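Local coordinates for octaprenyl-diphosphate synthase (Roseobacter denitrificans, PDB 4JXN), which probably builds all-trans-octaprenyl diphosphate, the side-chain precursor of isoprenoid quinones, by adding isopentenyl units to farnesyl diphosphate with the help of magnesium, at residues F207-A212 / A308-L313; F217-D222 / V297-Q302. All coordinates share one frame; numbering follows the deposited sequence.

Contact 1 (F207-A212 / A308-L313); sequences FEYGDA and AALAPL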
ATOM      1  N   PHE A 207       9.365 -22.607  -0.134  1.00 46.18           N
ATOM      2  CA  PHE A 207       9.777 -21.370  -0.759  1.00 48.20           C
ATOM      3  C   PHE A 207      10.284 -21.651  -2.185  1.00 53.28           C
ATOM      4  O   PHE A 207       9.819 -21.031  -3.138  1.00 67.10           O
ATOM      5  CB  PHE A 207      10.856 -20.677   0.069  1.00 50.52           C
ATOM      6  CG  PHE A 207      11.333 -19.376  -0.539  1.00 60.42           C
ATOM      7  CD1 PHE A 207      12.385 -19.363  -1.453  1.00 84.14           C
ATOM      8  CD2 PHE A 207      10.718 -18.178  -0.219  1.00 62.12           C
ATOM      9  CE1 PHE A 207      12.817 -18.179  -2.034  1.00 52.98           C
ATOM     10  CE2 PHE A 207      11.146 -16.984  -0.785  1.00 63.56           C
ATOM     11  CZ  PHE A 207      12.198 -16.986  -1.692  1.00 76.37           C
ATOM     12  N   GLU A 208      11.220 -22.592  -2.322  1.00 61.31           N
ATOM     13  CA  GLU A 208      11.833 -22.900  -3.628  1.00 49.94           C
ATOM     14  C   GLU A 208      10.827 -23.426  -4.640  1.00 62.67           C
ATOM     15  O   GLU A 208      10.861 -23.035  -5.815  1.00 61.64           O
ATOM     16  CB  GLU A 208      13.012 -23.880  -3.490  1.00 56.43           C
ATOM     17  CG  GLU A 208      14.313 -23.239  -3.014  1.00 94.96           C
ATOM     18  CD  GLU A 208      15.251 -22.847  -4.153  1.00182.49           C
ATOM     19  OE1 GLU A 208      15.697 -23.739  -4.913  1.00129.47           O
ATOM     20  OE2 GLU A 208      15.564 -21.643  -4.281  1.00123.32           O
ATOM     21  N   TYR A 209       9.933 -24.305  -4.196  1.00 47.43           N
ATOM     22  CA  TYR A 209       8.791 -24.705  -5.031  1.00 56.12           C
ATOM     23  C   TYR A 209       8.026 -23.506  -5.603  1.00 54.13           C
ATOM     24  O   TYR A 209       7.787 -23.440  -6.802  1.00 48.86           O
ATOM     25  CB  TYR A 209       7.819 -25.552  -4.246  1.00 40.59           C
ATOM     26  CG  TYR A 209       6.592 -25.920  -5.029  1.00 37.67           C
ATOM     27  CD1 TYR A 209       6.620 -26.951  -5.941  1.00 42.63           C
ATOM     28  CD2 TYR A 209       5.408 -25.216  -4.873  1.00 42.55           C
ATOM     29  CE1 TYR A 209       5.504 -27.282  -6.689  1.00 38.46           C
ATOM     30  CE2 TYR A 209       4.286 -25.538  -5.614  1.00 30.15           C
ATOM     31  CZ  TYR A 209       4.338 -26.577  -6.523  1.00 42.93           C
ATOM     32  OH  TYR A 209       3.213 -26.928  -7.249  1.00 49.08           O
ATOM     33  N   GLY A 210       7.635 -22.580  -4.736  1.00 46.28           N
ATOM     34  CA  GLY A 210       6.823 -21.454  -5.136  1.00 43.92           C
ATOM     35  C   GLY A 210       7.578 -20.479  -6.026  1.00 63.85           C
ATOM     36  O   GLY A 210       7.011 -19.887  -6.932  1.00 53.54           O
ATOM     37  N   ASP A 211       8.866 -20.305  -5.769  1.00 58.00           N
ATOM     38  CA  ASP A 211       9.680 -19.415  -6.585  1.00 52.81           C
ATOM     39  C   ASP A 211       9.787 -19.980  -7.998  1.00 60.42           C
ATOM     40  O   ASP A 211       9.471 -19.304  -8.983  1.00 48.22           O
ATOM     41  CB  ASP A 211      11.064 -19.215  -5.950  1.00 66.34           C
ATOM     42  CG  ASP A 211      12.009 -18.398  -6.828  1.00 69.64           C
ATOM     43  OD1 ASP A 211      11.785 -17.183  -7.036  1.00 70.77           O
ATOM     44  OD2 ASP A 211      13.003 -18.981  -7.304  1.00 55.62           O
ATOM     45  N   ALA A 212      10.188 -21.240  -8.100  1.00 48.00           N
ATOM     46  CA  ALA A 212      10.352 -21.849  -9.415  1.00 61.27           C
ATOM     47  C   ALA A 212       9.025 -21.915 -10.149  1.00 72.81           C
ATOM     48  O   ALA A 212       8.982 -21.665 -11.345  1.00 52.58           O
ATOM     49  CB  ALA A 212      10.964 -23.223  -9.302  1.00 54.93           C
ATOM     50  N   ALA A 308      11.297 -30.974  -8.148  1.00 50.59           N
ATOM     51  CA  ALA A 308      12.454 -31.499  -7.427  1.00 62.53           C
ATOM     52  C   ALA A 308      12.575 -30.892  -6.040  1.00 67.00           C
ATOM     53  O   ALA A 308      13.001 -31.556  -5.112  1.00 61.02           O
ATOM     54  CB  ALA A 308      13.736 -31.255  -8.205  1.00 43.69           C
ATOM     55  N   ALA A 309      12.199 -29.629  -5.901  1.00 69.28           N
ATOM     56  CA  ALA A 309      12.283 -28.959  -4.607  1.00 57.27           C
ATOM     57  C   ALA A 309      11.379 -29.611  -3.544  1.00 59.82           C
ATOM     58  O   ALA A 309      11.602 -29.430  -2.349  1.00 66.00           O
ATOM     59  CB  ALA A 309      11.945 -27.481  -4.752  1.00 64.28           C
ATOM     60  N   LEU A 310      10.368 -30.359  -3.979  1.00 64.28           N
ATOM     61  CA  LEU A 310       9.522 -31.118  -3.060  1.00 70.79           C
ATOM     62  C   LEU A 310      10.147 -32.425  -2.554  1.00 79.49           C
ATOM     63  O   LEU A 310       9.622 -33.034  -1.633  1.00 62.94           O
ATOM     64  CB  LEU A 310       8.192 -31.434  -3.729  1.00 64.80           C
ATOM     65  CG  LEU A 310       7.344 -30.216  -4.119  1.00101.01           C
ATOM     66  CD1 LEU A 310       6.292 -30.605  -5.142  1.00 93.15           C
ATOM     67  CD2 LEU A 310       6.687 -29.594  -2.899  1.00 65.56           C
ATOM     68  N   ALA A 311      11.276 -32.831  -3.130  1.00 60.05           N
ATOM     69  CA  ALA A 311      11.843 -34.173  -2.929  1.00 95.07           C
ATOM     70  C   ALA A 311      11.977 -34.615  -1.469  1.00 87.81           C
ATOM     71  O   ALA A 311      11.437 -35.660  -1.099  1.00 78.10           O
ATOM     72  CB  ALA A 311      13.189 -34.294  -3.640  1.00 66.34           C
ATOM     73  N   PRO A 312      12.683 -33.827  -0.636  1.00 90.72           N
ATOM     74  CA  PRO A 312      12.951 -34.278   0.737  1.00126.80           C
ATOM     75  C   PRO A 312      11.698 -34.443   1.599  1.00 96.06           C
ATOM     76  O   PRO A 312      11.697 -35.241   2.540  1.00113.06           O
ATOM     77  CB  PRO A 312      13.836 -33.164   1.301  1.00102.02           C
ATOM     78  CG  PRO A 312      13.454 -31.958   0.518  1.00101.56           C
ATOM     79  CD  PRO A 312      13.187 -32.462  -0.866  1.00 88.66           C
ATOM     80  N   LEU A 313      10.645 -33.697   1.272  1.00 80.98           N
ATOM     81  CA  LEU A 313       9.393 -33.772   2.012  1.00 67.62           C
ATOM     82  C   LEU A 313       8.893 -35.209   2.058  1.00104.09           C
ATOM     83  O   LEU A 313       9.085 -35.963   1.102  1.00 90.32           O
ATOM     84  CB  LEU A 313       8.312 -32.895   1.371  1.00 66.73           C
ATOM     85  CG  LEU A 313       8.571 -31.389   1.279  1.00 79.71           C
ATOM     86  CD1 LEU A 313       7.473 -30.709   0.476  1.00 65.03           C
ATOM     87  CD2 LEU A 313       8.673 -30.778   2.663  1.00 93.18           C
TER
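Tyr209 and Ala309 mark the backbone register of this contact, with their CA atoms 5.5 Å apart. Segment 207-212 is regular helix throughout. Segment 308-313 starts in helix 291-309 and leads into a type I beta turn from Leu310 to Leu313. No hydrogen bond joins the two segments, so the contact is one of apolar packing. The methyl of Ala309 allows the close approach. Its CB points toward the helix and lies 3.8 Å from Tyr209 N and 4.0 Å from Glu208 CB. It therefore rests on the helix backbone, beside the root of the Glu208 side chain. Leu310 makes the second half of the contact, with the phenol ring of Tyr209. Its CG is anti to its own carbonyl carbon (chi1 -62°), which sets CG and CD1 beside Tyr209 CD1 and CE1. Leu310 CD1 is 3.7 Å from Tyr209 CE1, and Leu310 CG lies 3.8 Å from Tyr209 CD1. The ring gets there because Tyr209 CG stands anti to the backbone N (chi1 177°). The leucine approaches the ring at a slant. With an alanine in place of Leu310, a gap is likely to open beside Tyr209 CD1 and CE1, and the ring would be held less firmly on this side. Beyond the two segments, Arg305 of helix 291-309 bridges to both Glu208 and Asp211, adding salt links between the same two helices. Helix 317-330 closes over the apolar side, with Leu322 and Val323 on Leu310 and the backbone O of Leu322 bonded to Tyr209 OH. Leu61 of helix 57-68 and Ala306 of helix 291-309 also touch Tyr209, so three other helices meet at this residue of helix 200-224.

Contact 2 (F217-D222 / V297-Q302); sequences FQIVDD and VVARTQ
Ile219 meets Val298 and Ala299 in a buried, wholly apolar helix-helix contact, where helix 200-224 lies against helix 291-309. The two short helical pieces run nearly antiparallel, at 159°, and their axes come within 8.9 Å. Ala299 faces Ile219, and its small side chain suits this close spacing. Ile219 divides its two arms between the partners. Its CG2, anti to the backbone N, sits 3.6 Å from Ala299 CB. Its other arm, with CG1 anti to the carbonyl carbon (chi1 -73°), carries CD1 to within 3.7 Å of Val298 CG1. The Ile219 and Val298 side chains cross at about a right angle. Val220 adds a looser touch, with CG2 4.4 Å from Ala299 CB. The sequence FQIVDD leads into the second aspartate-rich motif (DDxxD) of trans-prenyl diphosphate synthases, which begins at Asp221; the fold of these enzymes is an all-helical bundle. In this family that motif typically holds magnesium ions that bind diphosphate. Gln218 NE2 donates to Asp222 OD1 at 2.9 Å, a turn along the same helix. The oxygen lies almost in the amide plane of Gln218, while the donor sits above the carboxylate plane. Gln218 OE1 is bonded to Thr181 of helix 170-196, which probably fixes the rotation of the amide and, through it, may help position Asp222.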
ATOM      1  N   PHE A 217       5.379 -20.068 -14.310  1.00 49.77           N
ATOM      2  CA  PHE A 217       4.070 -19.462 -14.573  1.00 58.18           C
ATOM      3  C   PHE A 217       4.143 -18.224 -15.495  1.00 38.09           C
ATOM      4  O   PHE A 217       3.348 -18.089 -16.426  1.00 60.10           O
ATOM      5  CB  PHE A 217       3.429 -19.073 -13.243  1.00 53.09           C
ATOM      6  CG  PHE A 217       2.018 -18.584 -13.357  1.00 50.66           C
ATOM      7  CD1 PHE A 217       0.953 -19.472 -13.293  1.00 55.65           C
ATOM      8  CD2 PHE A 217       1.750 -17.223 -13.509  1.00 90.57           C
ATOM      9  CE1 PHE A 217      -0.353 -19.014 -13.381  1.00 70.09           C
ATOM     10  CE2 PHE A 217       0.446 -16.759 -13.604  1.00 71.92           C
ATOM     11  CZ  PHE A 217      -0.609 -17.655 -13.538  1.00 60.02           C
ATOM     12  N   GLN A 218       5.097 -17.334 -15.202  1.00 53.01           N
ATOM     13  CA  GLN A 218       5.258 -16.060 -15.901  1.00 49.36           C
ATOM     14  C   GLN A 218       5.920 -16.243 -17.251  1.00 90.89           C
ATOM     15  O   GLN A 218       5.605 -15.523 -18.194  1.00 43.80           O
ATOM     16  CB  GLN A 218       6.126 -15.102 -15.073  1.00 56.05           C
ATOM     17  CG  GLN A 218       6.374 -13.743 -15.704  1.00 83.25           C
ATOM     18  CD  GLN A 218       5.086 -13.006 -15.979  1.00 68.23           C
ATOM     19  OE1 GLN A 218       4.347 -12.685 -15.058  1.00 82.43           O
ATOM     20  NE2 GLN A 218       4.802 -12.747 -17.250  1.00 73.08           N
ATOM     21  N   ILE A 219       6.877 -17.165 -17.340  1.00 47.09           N
ATOM     22  CA  ILE A 219       7.490 -17.458 -18.637  1.00 61.17           C
ATOM     23  C   ILE A 219       6.465 -18.050 -19.587  1.00 59.01           C
ATOM     24  O   ILE A 219       6.473 -17.737 -20.778  1.00 65.46           O
ATOM     25  CB  ILE A 219       8.707 -18.387 -18.510  1.00 46.75           C
ATOM     26  CG1 ILE A 219       9.867 -17.614 -17.904  1.00 42.54           C
ATOM     27  CG2 ILE A 219       9.137 -18.952 -19.867  1.00 49.24           C
ATOM     28  CD1 ILE A 219      10.836 -18.505 -17.156  1.00 84.60           C
ATOM     29  N   VAL A 220       5.580 -18.891 -19.061  1.00 60.96           N
ATOM     30  CA  VAL A 220       4.482 -19.424 -19.866  1.00 51.82           C
ATOM     31  C   VAL A 220       3.658 -18.264 -20.434  1.00 85.04           C
ATOM     32  O   VAL A 220       3.422 -18.218 -21.637  1.00 52.78           O
ATOM     33  CB  VAL A 220       3.603 -20.414 -19.079  1.00 67.65           C
ATOM     34  CG1 VAL A 220       2.340 -20.771 -19.860  1.00 73.30           C
ATOM     35  CG2 VAL A 220       4.401 -21.672 -18.750  1.00 64.39           C
ATOM     36  N   ASP A 221       3.263 -17.313 -19.586  1.00 64.56           N
ATOM     37  CA  ASP A 221       2.518 -16.131 -20.050  1.00 66.59           C
ATOM     38  C   ASP A 221       3.275 -15.456 -21.182  1.00 78.29           C
ATOM     39  O   ASP A 221       2.718 -15.185 -22.234  1.00 61.14           O
ATOM     40  CB  ASP A 221       2.303 -15.108 -18.919  1.00 71.79           C
ATOM     41  CG  ASP A 221       1.004 -15.334 -18.133  1.00172.84           C
ATOM     42  OD1 ASP A 221       0.416 -16.437 -18.179  1.00 86.66           O
ATOM     43  OD2 ASP A 221       0.568 -14.385 -17.448  1.00 94.92           O
ATOM     44  N   ASP A 222       4.554 -15.189 -20.941  1.00 76.93           N
ATOM     45  CA  ASP A 222       5.439 -14.572 -21.931  1.00 56.05           C
ATOM     46  C   ASP A 222       5.383 -15.296 -23.275  1.00 60.96           C
ATOM     47  O   ASP A 222       5.273 -14.676 -24.339  1.00 75.94           O
ATOM     48  CB  ASP A 222       6.869 -14.595 -21.401  1.00 59.28           C
ATOM     49  CG  ASP A 222       7.105 -13.594 -20.281  1.00 77.92           C
ATOM     50  OD1 ASP A 222       6.146 -12.914 -19.853  1.00 58.24           O
ATOM     51  OD2 ASP A 222       8.263 -13.488 -19.829  1.00 81.20           O
ATOM     52  N   VAL A 297      12.044 -23.947 -23.080  1.00 56.95           N
ATOM     53  CA  VAL A 297      12.963 -24.817 -22.351  1.00 42.93           C
ATOM     54  C   VAL A 297      13.198 -24.290 -20.943  1.00 65.62           C
ATOM     55  O   VAL A 297      13.259 -25.070 -19.990  1.00 49.85           O
ATOM     56  CB  VAL A 297      14.298 -24.982 -23.125  1.00 62.97           C
ATOM     57  CG1 VAL A 297      15.408 -25.537 -22.243  1.00 65.95           C
ATOM     58  CG2 VAL A 297      14.091 -25.883 -24.341  1.00 67.35           C
ATOM     59  N   VAL A 298      13.320 -22.974 -20.804  1.00 53.11           N
ATOM     60  CA  VAL A 298      13.499 -22.377 -19.473  1.00 52.50           C
ATOM     61  C   VAL A 298      12.249 -22.584 -18.631  1.00 66.61           C
ATOM     62  O   VAL A 298      12.342 -22.981 -17.456  1.00 49.16           O
ATOM     63  CB  VAL A 298      13.892 -20.896 -19.550  1.00 54.25           C
ATOM     64  CG1 VAL A 298      13.924 -20.259 -18.170  1.00 67.44           C
ATOM     65  CG2 VAL A 298      15.252 -20.779 -20.197  1.00 50.51           C
ATOM     66  N   ALA A 299      11.087 -22.349 -19.239  1.00 44.76           N
ATOM     67  CA  ALA A 299       9.809 -22.704 -18.608  1.00 50.40           C
ATOM     68  C   ALA A 299       9.798 -24.143 -18.065  1.00 41.36           C
ATOM     69  O   ALA A 299       9.551 -24.366 -16.883  1.00 57.01           O
ATOM     70  CB  ALA A 299       8.656 -22.509 -19.572  1.00 56.06           C
ATOM     71  N   ARG A 300      10.068 -25.109 -18.934  1.00 55.56           N
ATOM     72  CA  ARG A 300      10.033 -26.519 -18.544  1.00 53.93           C
ATOM     73  C   ARG A 300      11.054 -26.844 -17.436  1.00 46.63           C
ATOM     74  O   ARG A 300      10.789 -27.655 -16.537  1.00 64.45           O
ATOM     75  CB  ARG A 300      10.243 -27.408 -19.774  1.00 66.85           C
ATOM     76  CG  ARG A 300       9.082 -27.361 -20.765  1.00 60.47           C
ATOM     77  CD  ARG A 300       9.209 -28.426 -21.847  1.00 68.52           C
ATOM     78  NE  ARG A 300      10.085 -27.994 -22.931  1.00116.95           N
ATOM     79  CZ  ARG A 300       9.672 -27.452 -24.076  1.00 69.33           C
ATOM     80  NH1 ARG A 300       8.376 -27.275 -24.320  1.00 77.96           N
ATOM     81  NH2 ARG A 300      10.566 -27.082 -24.987  1.00 72.57           N
ATOM     82  N   THR A 301      12.201 -26.167 -17.487  1.00 56.11           N
ATOM     83  CA  THR A 301      13.309 -26.405 -16.559  1.00 51.05           C
ATOM     84  C   THR A 301      12.998 -25.910 -15.141  1.00 80.65           C
ATOM     85  O   THR A 301      13.298 -26.569 -14.142  1.00 47.71           O
ATOM     86  CB  THR A 301      14.597 -25.748 -17.101  1.00 62.44           C
ATOM     87  OG1 THR A 301      15.028 -26.452 -18.274  1.00 63.57           O
ATOM     88  CG2 THR A 301      15.702 -25.752 -16.072  1.00 56.68           C
ATOM     89  N   GLN A 302      12.402 -24.734 -15.060  1.00 38.03           N
ATOM     90  CA  GLN A 302      11.941 -24.209 -13.786  1.00 78.92           C
ATOM     91  C   GLN A 302      10.813 -25.044 -13.194  1.00 59.43           C
ATOM     92  O   GLN A 302      10.771 -25.278 -11.993  1.00 57.46           O
ATOM     93  CB  GLN A 302      11.470 -22.790 -13.971  1.00 47.75           C
ATOM     94  CG  GLN A 302      12.601 -21.848 -14.322  1.00 61.88           C
ATOM     95  CD  GLN A 302      13.331 -21.345 -13.094  1.00 53.86           C
ATOM     96  OE1 GLN A 302      12.901 -21.563 -11.959  1.00 64.37           O
ATOM     97  NE2 GLN A 302      14.428 -20.648 -13.319  1.00 68.99           N
TER

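From the N terminus, the chain reaches helix 200-224 and passes residues 207-212 before 217-222. It then runs through the shorter helices that follow and returns along helix 291-309. There 297-302 come first and close contact 2, bringing together ends 75 residues apart. Residues 308-313 follow and close contact 1 across 96 residues. Contact 2 is therefore the inner loop and contact 1 the outer one. Both join the same pair of helices, and their centres lie 16 Å apart. They meet where Ala212 CB packs 3.4 Å from Gln302 O. Contact 2 lies beside the aspartate-rich end of helix 200-224, contact 1 at the exit from helix 291-309.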